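Local coordinates for thioesterase domain protein YiiD (Shewanella oneidensis, PDB 1T82), which is of uncertain function but adopts a hotdog fold and probably acts as a thioesterase or acyltransferase on acyl-group substrates, at residues R17-W22 / W74-L79; F31-A35 / S47-N53; L121-A127 / Y149-P153. All coordinates share one frame; numbering follows the deposited sequence.

Contact 1. Residues R17-W22 / W74-L79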
ATOM      1  N   ARG B  17      13.212  18.642  -2.301  1.00 12.91           N
ATOM      2  CA  ARG B  17      12.013  19.015  -3.040  1.00 14.24           C
ATOM      3  C   ARG B  17      11.058  17.830  -3.080  1.00 12.41           C
ATOM      4  O   ARG B  17       9.849  17.984  -2.923  1.00 12.45           O
ATOM      5  CB  ARG B  17      12.383  19.414  -4.473  1.00 16.49           C
ATOM      6  CG  ARG B  17      11.209  19.879  -5.317  1.00 22.26           C
ATOM      7  CD  ARG B  17      11.136  21.395  -5.376  1.00 25.72           C
ATOM      8  NE  ARG B  17      12.303  21.966  -6.040  1.00 27.39           N
ATOM      9  CZ  ARG B  17      12.614  21.759  -7.316  1.00 28.94           C
ATOM     10  NH1 ARG B  17      13.698  22.322  -7.837  1.00 30.54           N
ATOM     11  NH2 ARG B  17      11.840  20.993  -8.074  1.00 29.23           N
ATOM     12  N   LEU B  18      11.612  16.644  -3.303  1.00 11.48           N
ATOM     13  CA  LEU B  18      10.806  15.432  -3.363  1.00 10.62           C
ATOM     14  C   LEU B  18      10.141  15.180  -2.013  1.00 10.40           C
ATOM     15  O   LEU B  18       8.939  14.929  -1.937  1.00  9.80           O
ATOM     16  CB  LEU B  18      11.683  14.236  -3.755  1.00 10.48           C
ATOM     17  CG  LEU B  18      11.007  12.862  -3.776  1.00 10.75           C
ATOM     18  CD1 LEU B  18       9.816  12.889  -4.715  1.00 11.23           C
ATOM     19  CD2 LEU B  18      12.006  11.797  -4.210  1.00 12.18           C
ATOM     20  N   ARG B  19      10.929  15.266  -0.945  1.00 11.14           N
ATOM     21  CA  ARG B  19      10.424  15.042   0.408  1.00 12.39           C
ATOM     22  C   ARG B  19       9.308  16.042   0.747  1.00 11.38           C
ATOM     23  O   ARG B  19       8.270  15.669   1.290  1.00 10.20           O
ATOM     24  CB  ARG B  19      11.586  15.165   1.402  1.00 13.47           C
ATOM     25  CG  ARG B  19      11.336  14.586   2.783  1.00 20.12           C
ATOM     26  CD  ARG B  19      10.693  15.591   3.709  1.00 23.82           C
ATOM     27  NE  ARG B  19      11.374  16.885   3.691  1.00 27.20           N
ATOM     28  CZ  ARG B  19      12.666  17.070   3.945  1.00 25.64           C
ATOM     29  NH1 ARG B  19      13.178  18.294   3.900  1.00 27.30           N
ATOM     30  NH2 ARG B  19      13.449  16.041   4.240  1.00 28.62           N
ATOM     31  N   GLN B  20       9.531  17.310   0.411  1.00 11.23           N
ATOM     32  CA  GLN B  20       8.561  18.368   0.669  1.00 12.32           C
ATOM     33  C   GLN B  20       7.280  18.147  -0.130  1.00 11.53           C
ATOM     34  O   GLN B  20       6.177  18.409   0.357  1.00 12.33           O
ATOM     35  CB  GLN B  20       9.171  19.725   0.312  1.00 16.03           C
ATOM     36  CG  GLN B  20       8.244  20.911   0.504  1.00 22.02           C
ATOM     37  CD  GLN B  20       7.626  20.950   1.884  1.00 25.89           C
ATOM     38  OE1 GLN B  20       8.326  20.875   2.895  1.00 29.30           O
ATOM     39  NE2 GLN B  20       6.305  21.074   1.936  1.00 28.96           N
ATOM     40  N   THR B  21       7.435  17.662  -1.357  1.00 11.48           N
ATOM     41  CA  THR B  21       6.290  17.393  -2.220  1.00 11.63           C
ATOM     42  C   THR B  21       5.433  16.307  -1.580  1.00 10.70           C
ATOM     43  O   THR B  21       4.209  16.409  -1.557  1.00 10.63           O
ATOM     44  CB  THR B  21       6.742  16.922  -3.615  1.00 12.07           C
ATOM     45  OG1 THR B  21       7.505  17.960  -4.246  1.00 13.48           O
ATOM     46  CG2 THR B  21       5.538  16.579  -4.484  1.00 13.80           C
ATOM     47  N   TRP B  22       6.080  15.269  -1.060  1.00 10.48           N
ATOM     48  CA  TRP B  22       5.346  14.183  -0.424  1.00 10.03           C
ATOM     49  C   TRP B  22       4.570  14.634   0.805  1.00 10.48           C
ATOM     50  O   TRP B  22       3.353  14.476   0.877  1.00 10.52           O
ATOM     51  CB  TRP B  22       6.282  13.047   0.005  1.00  8.47           C
ATOM     52  CG  TRP B  22       6.811  12.198  -1.095  1.00  7.15           C
ATOM     53  CD1 TRP B  22       6.263  12.008  -2.329  1.00  7.86           C
ATOM     54  CD2 TRP B  22       7.958  11.346  -1.028  1.00  8.69           C
ATOM     55  NE1 TRP B  22       6.999  11.083  -3.038  1.00  8.14           N
ATOM     56  CE2 TRP B  22       8.045  10.661  -2.262  1.00  9.55           C
ATOM     57  CE3 TRP B  22       8.921  11.091  -0.043  1.00 11.04           C
ATOM     58  CZ2 TRP B  22       9.058   9.738  -2.537  1.00 10.57           C
ATOM     59  CZ3 TRP B  22       9.929  10.172  -0.316  1.00 11.08           C
ATOM     60  CH2 TRP B  22       9.988   9.507  -1.556  1.00 10.95           C
ATOM     61  N   TRP B  74       7.310   6.085  -7.478  1.00  4.58           N
ATOM     62  CA  TRP B  74       6.733   7.348  -7.927  1.00  6.70           C
ATOM     63  C   TRP B  74       7.821   8.424  -7.885  1.00  7.14           C
ATOM     64  O   TRP B  74       7.988   9.197  -8.833  1.00  7.19           O
ATOM     65  CB  TRP B  74       5.575   7.742  -6.999  1.00  8.48           C
ATOM     66  CG  TRP B  74       4.802   8.955  -7.443  1.00  9.04           C
ATOM     67  CD1 TRP B  74       3.661   8.971  -8.193  1.00 11.13           C
ATOM     68  CD2 TRP B  74       5.117  10.322  -7.160  1.00 11.14           C
ATOM     69  NE1 TRP B  74       3.244  10.269  -8.394  1.00 13.17           N
ATOM     70  CE2 TRP B  74       4.122  11.118  -7.771  1.00 12.16           C
ATOM     71  CE3 TRP B  74       6.147  10.954  -6.451  1.00 10.17           C
ATOM     72  CZ2 TRP B  74       4.125  12.516  -7.692  1.00 13.29           C
ATOM     73  CZ3 TRP B  74       6.151  12.343  -6.371  1.00 11.22           C
ATOM     74  CH2 TRP B  74       5.144  13.108  -6.991  1.00 12.84           C
ATOM     75  N   GLY B  75       8.564   8.453  -6.780  1.00  6.68           N
ATOM     76  CA  GLY B  75       9.626   9.432  -6.612  1.00  7.67           C
ATOM     77  C   GLY B  75      10.702   9.348  -7.674  1.00  7.01           C
ATOM     78  O   GLY B  75      11.255  10.370  -8.090  1.00  7.10           O
HETATM   79  N   MSE B  76      11.014   8.134  -8.117  1.00  7.70           N
HETATM   80  CA  MSE B  76      12.027   7.974  -9.149  1.00  6.83           C
HETATM   81  C   MSE B  76      11.539   8.577 -10.462  1.00  6.71           C
HETATM   82  O   MSE B  76      12.296   9.263 -11.145  1.00  5.07           O
HETATM   83  CB  MSE B  76      12.379   6.498  -9.355  1.00  9.92           C
HETATM   84  CG  MSE B  76      13.392   6.272 -10.477  1.00 10.73           C
HETATM   85 SE   MSE B  76      15.036   7.274 -10.234  1.00 19.58          SE
HETATM   86  CE  MSE B  76      16.132   5.860  -9.494  1.00 12.06           C
ATOM     87  N   VAL B  77      10.281   8.326 -10.822  1.00  6.93           N
ATOM     88  CA  VAL B  77       9.763   8.888 -12.064  1.00  6.59           C
ATOM     89  C   VAL B  77       9.780  10.406 -11.962  1.00  6.88           C
ATOM     90  O   VAL B  77      10.165  11.101 -12.904  1.00  7.43           O
ATOM     91  CB  VAL B  77       8.317   8.441 -12.356  1.00  4.36           C
ATOM     92  CG1 VAL B  77       7.865   9.011 -13.704  1.00  8.92           C
ATOM     93  CG2 VAL B  77       8.233   6.924 -12.368  1.00  5.39           C
ATOM     94  N   TRP B  78       9.357  10.912 -10.809  1.00  7.07           N
ATOM     95  CA  TRP B  78       9.325  12.350 -10.564  1.00  7.13           C
ATOM     96  C   TRP B  78      10.718  12.952 -10.753  1.00  6.21           C
ATOM     97  O   TRP B  78      10.878  13.968 -11.431  1.00  7.16           O
ATOM     98  CB  TRP B  78       8.830  12.614  -9.140  1.00  8.42           C
ATOM     99  CG  TRP B  78       8.659  14.058  -8.797  1.00  9.91           C
ATOM    100  CD1 TRP B  78       7.554  14.826  -9.012  1.00 10.77           C
ATOM    101  CD2 TRP B  78       9.618  14.901  -8.149  1.00  9.41           C
ATOM    102  NE1 TRP B  78       7.762  16.101  -8.531  1.00 11.09           N
ATOM    103  CE2 TRP B  78       9.020  16.172  -7.997  1.00 10.34           C
ATOM    104  CE3 TRP B  78      10.922  14.705  -7.682  1.00 10.27           C
ATOM    105  CZ2 TRP B  78       9.686  17.243  -7.393  1.00 10.25           C
ATOM    106  CZ3 TRP B  78      11.585  15.770  -7.082  1.00 11.86           C
ATOM    107  CH2 TRP B  78      10.964  17.021  -6.944  1.00 11.43           C
ATOM    108  N   LEU B  79      11.722  12.320 -10.154  1.00  6.20           N
ATOM    109  CA  LEU B  79      13.101  12.793 -10.254  1.00  7.47           C
ATOM    110  C   LEU B  79      13.583  12.844 -11.691  1.00  7.32           C
ATOM    111  O   LEU B  79      14.194  13.827 -12.112  1.00  7.29           O
ATOM    112  CB  LEU B  79      14.034  11.890  -9.444  1.00  6.49           C
ATOM    113  CG  LEU B  79      14.012  12.068  -7.922  1.00  7.86           C
ATOM    114  CD1 LEU B  79      14.720  10.904  -7.256  1.00  9.45           C
ATOM    115  CD2 LEU B  79      14.681  13.386  -7.554  1.00 11.71           C
TER
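Trp74 meets Trp22 with the two indoles alongside one another, pointing in opposing senses. Its CE3 lies at the edge of the Trp22 ring, near that ring's plane, 3.5 Å from Trp22 NE1. The planes are inclined at 49°, so the pair is neither stacked nor T-shaped. An indole suits this position because its broad hydrocarbon surface packs here while its own NE1 is satisfied by the carbonyl of Ile90. Leu18 CD1 reaches the rim of the same indole, 4.1 Å from Trp74 CZ3.

Gly75 suits its place because a CB here would clash with Trp22 CZ2 and crowd Leu18 CD2; as it is, Leu18 CD1 comes within 3.9 Å of Gly75 CA. Leu18 is thus a knob seated in a hole formed by Trp74, Gly75, Trp78 and Leu79. Helix 62-84, which carries that hole, is the long "sausage" of the hotdog fold; the axes of segments 17-22 and 74-79 approach to 11.1 Å, with 126° between their N-to-C directions.

Trp78 has CG anti to its backbone N (chi1 -176°), which sends the indole across to helix 12-25. Leu18 CD1 lies over one face of the ring, toward its rim, 3.7 Å from Trp78 CE3, and Leu18 CA makes an off-centre CH-pi contact. At the edge, Arg17 CG approaches Trp78 CH2 to 3.3 Å, while the bent chain carries its guanidinium on to a weak hydrogen bond with Gln82. Thr21 OG1, bonded 2.7 Å from Arg17 O within its own helix, turns a satisfied hydroxyl to Trp78 CZ2. An alanine in place of Trp78 would probably deprive Leu18 of one wall of its hole and leave the Arg17 methylenes without their aromatic partner. Leu79 completes the hole, its CD1 4.2 Å from Leu18 CD2.

Contact 2. Residues F31-A35 / S47-N53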
ATOM      1  N   PHE B  31       2.763  11.235   7.992  1.00  6.95           N
ATOM      2  CA  PHE B  31       2.513  10.454   9.194  1.00  6.22           C
ATOM      3  C   PHE B  31       3.498   9.286   9.255  1.00  7.64           C
ATOM      4  O   PHE B  31       4.024   8.960  10.318  1.00  8.72           O
ATOM      5  CB  PHE B  31       1.073   9.929   9.225  1.00  6.05           C
ATOM      6  CG  PHE B  31       0.802   8.993  10.366  1.00  6.68           C
ATOM      7  CD1 PHE B  31       1.001   7.624  10.218  1.00  8.16           C
ATOM      8  CD2 PHE B  31       0.412   9.486  11.611  1.00  6.36           C
ATOM      9  CE1 PHE B  31       0.820   6.757  11.293  1.00  8.42           C
ATOM     10  CE2 PHE B  31       0.231   8.630  12.691  1.00  6.41           C
ATOM     11  CZ  PHE B  31       0.436   7.256  12.532  1.00  8.14           C
HETATM   12  N   MSE B  32       3.757   8.673   8.104  1.00  7.75           N
HETATM   13  CA  MSE B  32       4.678   7.541   8.024  1.00  8.75           C
HETATM   14  C   MSE B  32       6.143   7.966   8.100  1.00  7.09           C
HETATM   15  O   MSE B  32       7.039   7.119   8.196  1.00  5.80           O
HETATM   16  CB  MSE B  32       4.443   6.763   6.724  1.00  8.43           C
HETATM   17  CG  MSE B  32       3.130   6.009   6.660  1.00  7.61           C
HETATM   18 SE   MSE B  32       3.006   4.949   5.058  1.00 16.41          SE
HETATM   19  CE  MSE B  32       1.334   4.047   5.394  1.00 12.33           C
ATOM     20  N   GLN B  33       6.380   9.275   8.050  1.00  6.96           N
ATOM     21  CA  GLN B  33       7.730   9.837   8.111  1.00  8.13           C
ATOM     22  C   GLN B  33       8.655   9.289   7.028  1.00  8.74           C
ATOM     23  O   GLN B  33       9.837   9.027   7.268  1.00  9.05           O
ATOM     24  CB  GLN B  33       8.336   9.597   9.501  1.00 10.09           C
ATOM     25  CG  GLN B  33       7.585  10.316  10.617  1.00 13.14           C
ATOM     26  CD  GLN B  33       7.790  11.825  10.610  1.00 17.13           C
ATOM     27  OE1 GLN B  33       8.287  12.398   9.638  1.00 18.73           O
ATOM     28  NE2 GLN B  33       7.399  12.477  11.703  1.00 18.79           N
ATOM     29  N   ILE B  34       8.107   9.118   5.829  1.00  8.04           N
ATOM     30  CA  ILE B  34       8.884   8.613   4.702  1.00  8.67           C
ATOM     31  C   ILE B  34       9.769   9.729   4.164  1.00 10.20           C
ATOM     32  O   ILE B  34       9.315  10.859   3.973  1.00 10.75           O
ATOM     33  CB  ILE B  34       7.953   8.108   3.581  1.00  9.27           C
ATOM     34  CG1 ILE B  34       7.045   7.008   4.140  1.00 12.57           C
ATOM     35  CG2 ILE B  34       8.772   7.599   2.400  1.00  8.93           C
ATOM     36  CD1 ILE B  34       5.978   6.525   3.179  1.00 16.51           C
ATOM     37  N   ALA B  35      11.038   9.418   3.931  1.00  8.80           N
ATOM     38  CA  ALA B  35      11.955  10.420   3.422  1.00 10.16           C
ATOM     39  C   ALA B  35      13.062   9.804   2.588  1.00  8.56           C
ATOM     40  O   ALA B  35      13.495   8.683   2.839  1.00  8.29           O
ATOM     41  CB  ALA B  35      12.558  11.215   4.574  1.00 11.72           C
ATOM     42  N   SER B  47      13.642   5.623   2.938  1.00  7.49           N
ATOM     43  CA  SER B  47      13.419   4.906   4.187  1.00  7.04           C
ATOM     44  C   SER B  47      12.307   5.562   4.992  1.00  7.73           C
ATOM     45  O   SER B  47      11.751   6.584   4.590  1.00  6.74           O
ATOM     46  CB  SER B  47      14.705   4.867   5.025  1.00  8.62           C
ATOM     47  OG  SER B  47      14.552   4.030   6.165  1.00  9.95           O
ATOM     48  N   ALA B  48      11.982   4.948   6.121  1.00  6.93           N
ATOM     49  CA  ALA B  48      10.960   5.449   7.026  1.00  7.03           C
ATOM     50  C   ALA B  48      11.185   4.720   8.334  1.00  7.15           C
ATOM     51  O   ALA B  48      11.653   3.582   8.345  1.00  9.03           O
ATOM     52  CB  ALA B  48       9.559   5.148   6.490  1.00  7.92           C
ATOM     53  N   PRO B  49      10.879   5.378   9.457  1.00  7.91           N
ATOM     54  CA  PRO B  49      11.056   4.756  10.765  1.00  6.91           C
ATOM     55  C   PRO B  49      10.012   3.671  10.947  1.00  6.88           C
ATOM     56  O   PRO B  49       8.958   3.689  10.304  1.00  8.70           O
ATOM     57  CB  PRO B  49      10.850   5.920  11.730  1.00  7.96           C
ATOM     58  CG  PRO B  49       9.854   6.770  11.004  1.00  9.11           C
ATOM     59  CD  PRO B  49      10.394   6.760   9.593  1.00  7.49           C
ATOM     60  N   LEU B  50      10.303   2.724  11.822  1.00  7.57           N
ATOM     61  CA  LEU B  50       9.376   1.642  12.073  1.00  8.22           C
ATOM     62  C   LEU B  50       8.204   2.086  12.945  1.00  8.28           C
ATOM     63  O   LEU B  50       7.063   1.719  12.685  1.00  9.45           O
ATOM     64  CB  LEU B  50      10.108   0.479  12.744  1.00 10.65           C
ATOM     65  CG  LEU B  50       9.285  -0.770  13.046  1.00 11.83           C
ATOM     66  CD1 LEU B  50       8.590  -1.273  11.777  1.00 12.61           C
ATOM     67  CD2 LEU B  50      10.210  -1.840  13.612  1.00 14.95           C
ATOM     68  N   ALA B  51       8.491   2.904  13.955  1.00  8.63           N
ATOM     69  CA  ALA B  51       7.485   3.359  14.917  1.00  8.24           C
ATOM     70  C   ALA B  51       6.049   3.638  14.468  1.00  7.35           C
ATOM     71  O   ALA B  51       5.118   3.004  14.964  1.00  9.41           O
ATOM     72  CB  ALA B  51       8.027   4.567  15.691  1.00  7.72           C
ATOM     73  N   PRO B  52       5.839   4.588  13.540  1.00  8.04           N
ATOM     74  CA  PRO B  52       4.463   4.865  13.111  1.00  7.06           C
ATOM     75  C   PRO B  52       3.926   3.812  12.150  1.00  6.37           C
ATOM     76  O   PRO B  52       2.728   3.747  11.871  1.00  7.46           O
ATOM     77  CB  PRO B  52       4.585   6.236  12.453  1.00  8.79           C
ATOM     78  CG  PRO B  52       5.951   6.176  11.823  1.00  8.81           C
ATOM     79  CD  PRO B  52       6.801   5.490  12.876  1.00  7.44           C
ATOM     80  N   ASN B  53       4.834   2.977  11.669  1.00  5.64           N
ATOM     81  CA  ASN B  53       4.513   1.944  10.693  1.00  6.18           C
ATOM     82  C   ASN B  53       4.422   0.516  11.219  1.00  7.53           C
ATOM     83  O   ASN B  53       4.489  -0.435  10.444  1.00  6.31           O
ATOM     84  CB  ASN B  53       5.551   2.014   9.573  1.00  4.72           C
ATOM     85  CG  ASN B  53       5.569   3.366   8.897  1.00  5.33           C
ATOM     86  OD1 ASN B  53       6.587   4.063   8.886  1.00  7.60           O
ATOM     87  ND2 ASN B  53       4.436   3.750   8.334  1.00  2.67           N
TER
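Pro52 packs against the last residue of helix 27-31, Phe31, their side chains lying alongside with opposed headings. Its CB lies 3.5 Å from Phe31 O and 4.0 Å from Phe31 CE1, so the compact ring touches both the backbone and the aromatic side chain. The Phe31 ring also stacks on Phe31 of the second subunit, placing this contact beside the dimer interface.

Met32, a selenomethionine, faces two ways. Its carbonyl is turned to the other segment, where Ala48 CB comes to 3.6 Å from Met32 O and the rings of Pro49 and Pro52 lie slightly farther off. Its side chain, with CG anti to the carbonyl carbon (chi1 -69°) and extended beyond, runs past Asn53 toward Ser64 and Thr67 of helix 62-84. A long, flexible apolar chain suits this buried position, where Val28 of the second subunit also packs against it.

The next residue, Gln33, takes positive phi in a Schellman motif that ends the helix and turns the chain toward the sheet. Its CB rests 3.5 Å from Pro49 CD.

Ser47 then pairs with Ala35 as an antiparallel hydrogen-bonded pair, joining strands 35-40 and 43-47 where their hairpin opens out. Ala35 N donates to Ser47 O at 3.0 Å, almost straight at 171°, and Ser47 N returns a bond of 3.1 Å to Ala35 O. Ile34 CA adds a CA-H...O contact to Ser47 O, while the Ser47 hydroxyl bonds to the carbonyl of Pro107.

Contact 3. Residues L121-A127 / Y149-P153; sequences LQRGRKA and YVSVP
Ser151 O is approached by three groups of the loop that leads into strand 127-137. Ala127 N gives it a hydrogen bond of 2.9 Å lying in the carbonyl plane, Lys126 CA adds a CA-H...O contact at 3.2 Å, and a methyl of Leu121, CD2, packs against it. The return bond, from Ser151 N to Ala127 O, is 2.8 Å long and nearly straight at 175°. Together the two bonds make Ala127 and Ser151 an antiparallel hydrogen-bonded pair, the start of the ladder between strands 127-137 and 140-152. Alanine suits this buried position, its small methyl lying on the same face of the sheet as the slender serine side chain.

Beyond the pair comes Pro153, the last residue modelled, which lacks an N-H to continue the ladder and packs with its ring instead. Pro153 CD comes to 3.3 Å from Arg125 O, its CG to 3.5 Å from Gly124 C, and Leu121 CD2 lies 3.6 Å from Pro153 CD. Gly124, with positive phi (87°), suits the tight turn that brings the loop round the proline; a side chain there would be jammed against the preceding carbonyl.

Lys126 places CG between its backbone N and carbonyl carbon (chi1 59°) and bends further along, bringing NZ to 3.4 Å from Val152 CG1. The bent chain touches the valine at its two ends, CB and NZ, while the lysine as a whole is exposed.

Strand 140-152 is flanked on its other edge by strand 89-99, with backbone hydrogen bonds of Val150 to Val91 and Val152 to Asp89. On the face that carries Ala127 and Ser151 lies helix 62-84, whose Gln81 touches Leu121 and donates to the Ser151 hydroxyl.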
ATOM      1  N   LEU B 121       6.638  12.214 -23.457  1.00 20.71           N
ATOM      2  CA  LEU B 121       6.100  13.291 -22.633  1.00 21.73           C
ATOM      3  C   LEU B 121       6.398  14.642 -23.266  1.00 23.33           C
ATOM      4  O   LEU B 121       5.581  15.561 -23.207  1.00 23.13           O
ATOM      5  CB  LEU B 121       6.708  13.247 -21.232  1.00 21.13           C
ATOM      6  CG  LEU B 121       6.337  12.049 -20.363  1.00 20.63           C
ATOM      7  CD1 LEU B 121       7.052  12.168 -19.028  1.00 20.11           C
ATOM      8  CD2 LEU B 121       4.826  12.003 -20.163  1.00 21.11           C
ATOM      9  N   GLN B 122       7.576  14.752 -23.871  1.00 25.41           N
ATOM     10  CA  GLN B 122       8.008  15.984 -24.521  1.00 27.36           C
ATOM     11  C   GLN B 122       7.315  16.134 -25.873  1.00 28.03           C
ATOM     12  O   GLN B 122       7.530  17.113 -26.589  1.00 29.38           O
ATOM     13  CB  GLN B 122       9.529  15.961 -24.712  1.00 28.58           C
ATOM     14  CG  GLN B 122      10.314  15.733 -23.422  1.00 29.02           C
ATOM     15  CD  GLN B 122      11.790  15.466 -23.665  1.00 30.19           C
ATOM     16  OE1 GLN B 122      12.156  14.497 -24.332  1.00 30.31           O
ATOM     17  NE2 GLN B 122      12.648  16.322 -23.117  1.00 28.29           N
ATOM     18  N   ARG B 123       6.481  15.153 -26.211  1.00 28.19           N
ATOM     19  CA  ARG B 123       5.742  15.144 -27.469  1.00 28.83           C
ATOM     20  C   ARG B 123       4.258  15.361 -27.192  1.00 28.54           C
ATOM     21  O   ARG B 123       3.457  15.490 -28.115  1.00 29.35           O
ATOM     22  CB  ARG B 123       5.918  13.796 -28.172  1.00 28.91           C
ATOM     23  CG  ARG B 123       6.403  13.873 -29.609  1.00 31.02           C
ATOM     24  CD  ARG B 123       7.915  13.723 -29.685  1.00 30.29           C
ATOM     25  NE  ARG B 123       8.371  12.492 -29.044  1.00 32.12           N
ATOM     26  CZ  ARG B 123       8.001  11.268 -29.409  1.00 31.79           C
ATOM     27  NH1 ARG B 123       8.471  10.210 -28.760  1.00 31.26           N
ATOM     28  NH2 ARG B 123       7.165  11.099 -30.425  1.00 33.24           N
ATOM     29  N   GLY B 124       3.898  15.391 -25.912  1.00 28.49           N
ATOM     30  CA  GLY B 124       2.508  15.572 -25.540  1.00 28.38           C
ATOM     31  C   GLY B 124       1.790  14.237 -25.488  1.00 28.34           C
ATOM     32  O   GLY B 124       0.567  14.171 -25.611  1.00 28.92           O
ATOM     33  N   ARG B 125       2.558  13.166 -25.308  1.00 26.52           N
ATOM     34  CA  ARG B 125       2.006  11.818 -25.241  1.00 24.29           C
ATOM     35  C   ARG B 125       2.278  11.226 -23.860  1.00 22.31           C
ATOM     36  O   ARG B 125       3.271  11.568 -23.219  1.00 19.17           O
ATOM     37  CB  ARG B 125       2.666  10.914 -26.285  1.00 27.27           C
ATOM     38  CG  ARG B 125       2.896  11.534 -27.654  1.00 29.43           C
ATOM     39  CD  ARG B 125       1.616  11.682 -28.458  1.00 32.25           C
ATOM     40  NE  ARG B 125       1.887  11.555 -29.889  1.00 34.59           N
ATOM     41  CZ  ARG B 125       2.712  12.341 -30.576  1.00 34.73           C
ATOM     42  NH1 ARG B 125       2.895  12.136 -31.873  1.00 35.64           N
ATOM     43  NH2 ARG B 125       3.348  13.338 -29.974  1.00 36.99           N
ATOM     44  N   LYS B 126       1.402  10.334 -23.410  1.00 20.84           N
ATOM     45  CA  LYS B 126       1.587   9.688 -22.116  1.00 21.17           C
ATOM     46  C   LYS B 126       2.778   8.739 -22.237  1.00 19.14           C
ATOM     47  O   LYS B 126       3.070   8.239 -23.326  1.00 19.39           O
ATOM     48  CB  LYS B 126       0.331   8.900 -21.725  1.00 23.50           C
ATOM     49  CG  LYS B 126      -0.053   7.812 -22.718  1.00 27.69           C
ATOM     50  CD  LYS B 126      -1.256   6.988 -22.250  1.00 30.56           C
ATOM     51  CE  LYS B 126      -2.562   7.776 -22.297  1.00 32.02           C
ATOM     52  NZ  LYS B 126      -2.641   8.849 -21.268  1.00 34.52           N
ATOM     53  N   ALA B 127       3.466   8.500 -21.124  1.00 16.23           N
ATOM     54  CA  ALA B 127       4.622   7.606 -21.111  1.00 15.23           C
ATOM     55  C   ALA B 127       4.448   6.544 -20.027  1.00 14.77           C
ATOM     56  O   ALA B 127       3.998   6.848 -18.925  1.00 14.56           O
ATOM     57  CB  ALA B 127       5.899   8.402 -20.861  1.00 16.03           C
ATOM     58  N   TYR B 149       3.978   2.539 -13.880  1.00  9.19           N
ATOM     59  CA  TYR B 149       3.545   3.918 -13.692  1.00  9.49           C
ATOM     60  C   TYR B 149       3.241   4.544 -15.041  1.00 10.75           C
ATOM     61  O   TYR B 149       3.892   4.237 -16.037  1.00 11.57           O
ATOM     62  CB  TYR B 149       4.625   4.747 -12.982  1.00  8.39           C
ATOM     63  CG  TYR B 149       4.912   4.311 -11.564  1.00  7.43           C
ATOM     64  CD1 TYR B 149       5.707   3.197 -11.303  1.00  7.95           C
ATOM     65  CD2 TYR B 149       4.358   4.993 -10.481  1.00  7.52           C
ATOM     66  CE1 TYR B 149       5.945   2.769  -9.999  1.00  8.24           C
ATOM     67  CE2 TYR B 149       4.589   4.573  -9.170  1.00  7.00           C
ATOM     68  CZ  TYR B 149       5.381   3.459  -8.938  1.00  7.81           C
ATOM     69  OH  TYR B 149       5.597   3.025  -7.647  1.00  8.65           O
ATOM     70  N   VAL B 150       2.246   5.419 -15.071  1.00 11.04           N
ATOM     71  CA  VAL B 150       1.873   6.097 -16.302  1.00 12.67           C
ATOM     72  C   VAL B 150       1.936   7.594 -16.052  1.00 12.20           C
ATOM     73  O   VAL B 150       1.327   8.098 -15.112  1.00 12.80           O
ATOM     74  CB  VAL B 150       0.445   5.716 -16.738  1.00 13.98           C
ATOM     75  CG1 VAL B 150       0.063   6.484 -18.001  1.00 15.91           C
ATOM     76  CG2 VAL B 150       0.362   4.219 -16.980  1.00 15.31           C
ATOM     77  N   SER B 151       2.693   8.302 -16.883  1.00 12.26           N
ATOM     78  CA  SER B 151       2.815   9.745 -16.732  1.00 13.58           C
ATOM     79  C   SER B 151       2.115  10.445 -17.885  1.00 13.33           C
ATOM     80  O   SER B 151       2.379  10.152 -19.050  1.00 13.88           O
ATOM     81  CB  SER B 151       4.285  10.163 -16.703  1.00 13.13           C
ATOM     82  OG  SER B 151       4.397  11.562 -16.523  1.00 15.43           O
ATOM     83  N   VAL B 152       1.214  11.363 -17.553  1.00 16.07           N
ATOM     84  CA  VAL B 152       0.478  12.109 -18.565  1.00 19.42           C
ATOM     85  C   VAL B 152       0.895  13.578 -18.569  1.00 20.09           C
ATOM     86  O   VAL B 152       0.819  14.260 -17.547  1.00 19.63           O
ATOM     87  CB  VAL B 152      -1.054  12.021 -18.332  1.00 20.65           C
ATOM     88  CG1 VAL B 152      -1.538  10.607 -18.598  1.00 24.02           C
ATOM     89  CG2 VAL B 152      -1.390  12.435 -16.909  1.00 23.51           C
ATOM     90  N   PRO B 153       1.357  14.079 -19.725  1.00 21.85           N
ATOM     91  CA  PRO B 153       1.789  15.471 -19.871  1.00 23.81           C
ATOM     92  C   PRO B 153       0.618  16.446 -19.785  1.00 24.61           C
ATOM     93  O   PRO B 153       0.796  17.535 -19.201  1.00 26.88           O
ATOM     94  CB  PRO B 153       2.467  15.479 -21.239  1.00 23.50           C
ATOM     95  CG  PRO B 153       1.690  14.455 -21.996  1.00 22.84           C
ATOM     96  CD  PRO B 153       1.537  13.340 -20.987  1.00 22.88           C
TER

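Contact 1 lies nearest the centre of the chain and is a helix-helix joint made almost wholly of apolar and aromatic side chains. Contacts 2 and 3, on opposite sides of that centre and about 31 Å apart between centres, are each tied by one antiparallel backbone pair with prolines packed beyond it. They differ in setting: contact 2 borders the second subunit, whereas contact 3 is partly buried, far from the chain's centre, and no other chain of the assembly touches its segments. Contact 1 meets both, through Trp22 against Ile34 and through Val77 against Tyr149. Helix 62-84 is common ground, forming half of contact 1 and receiving side chains from the other two.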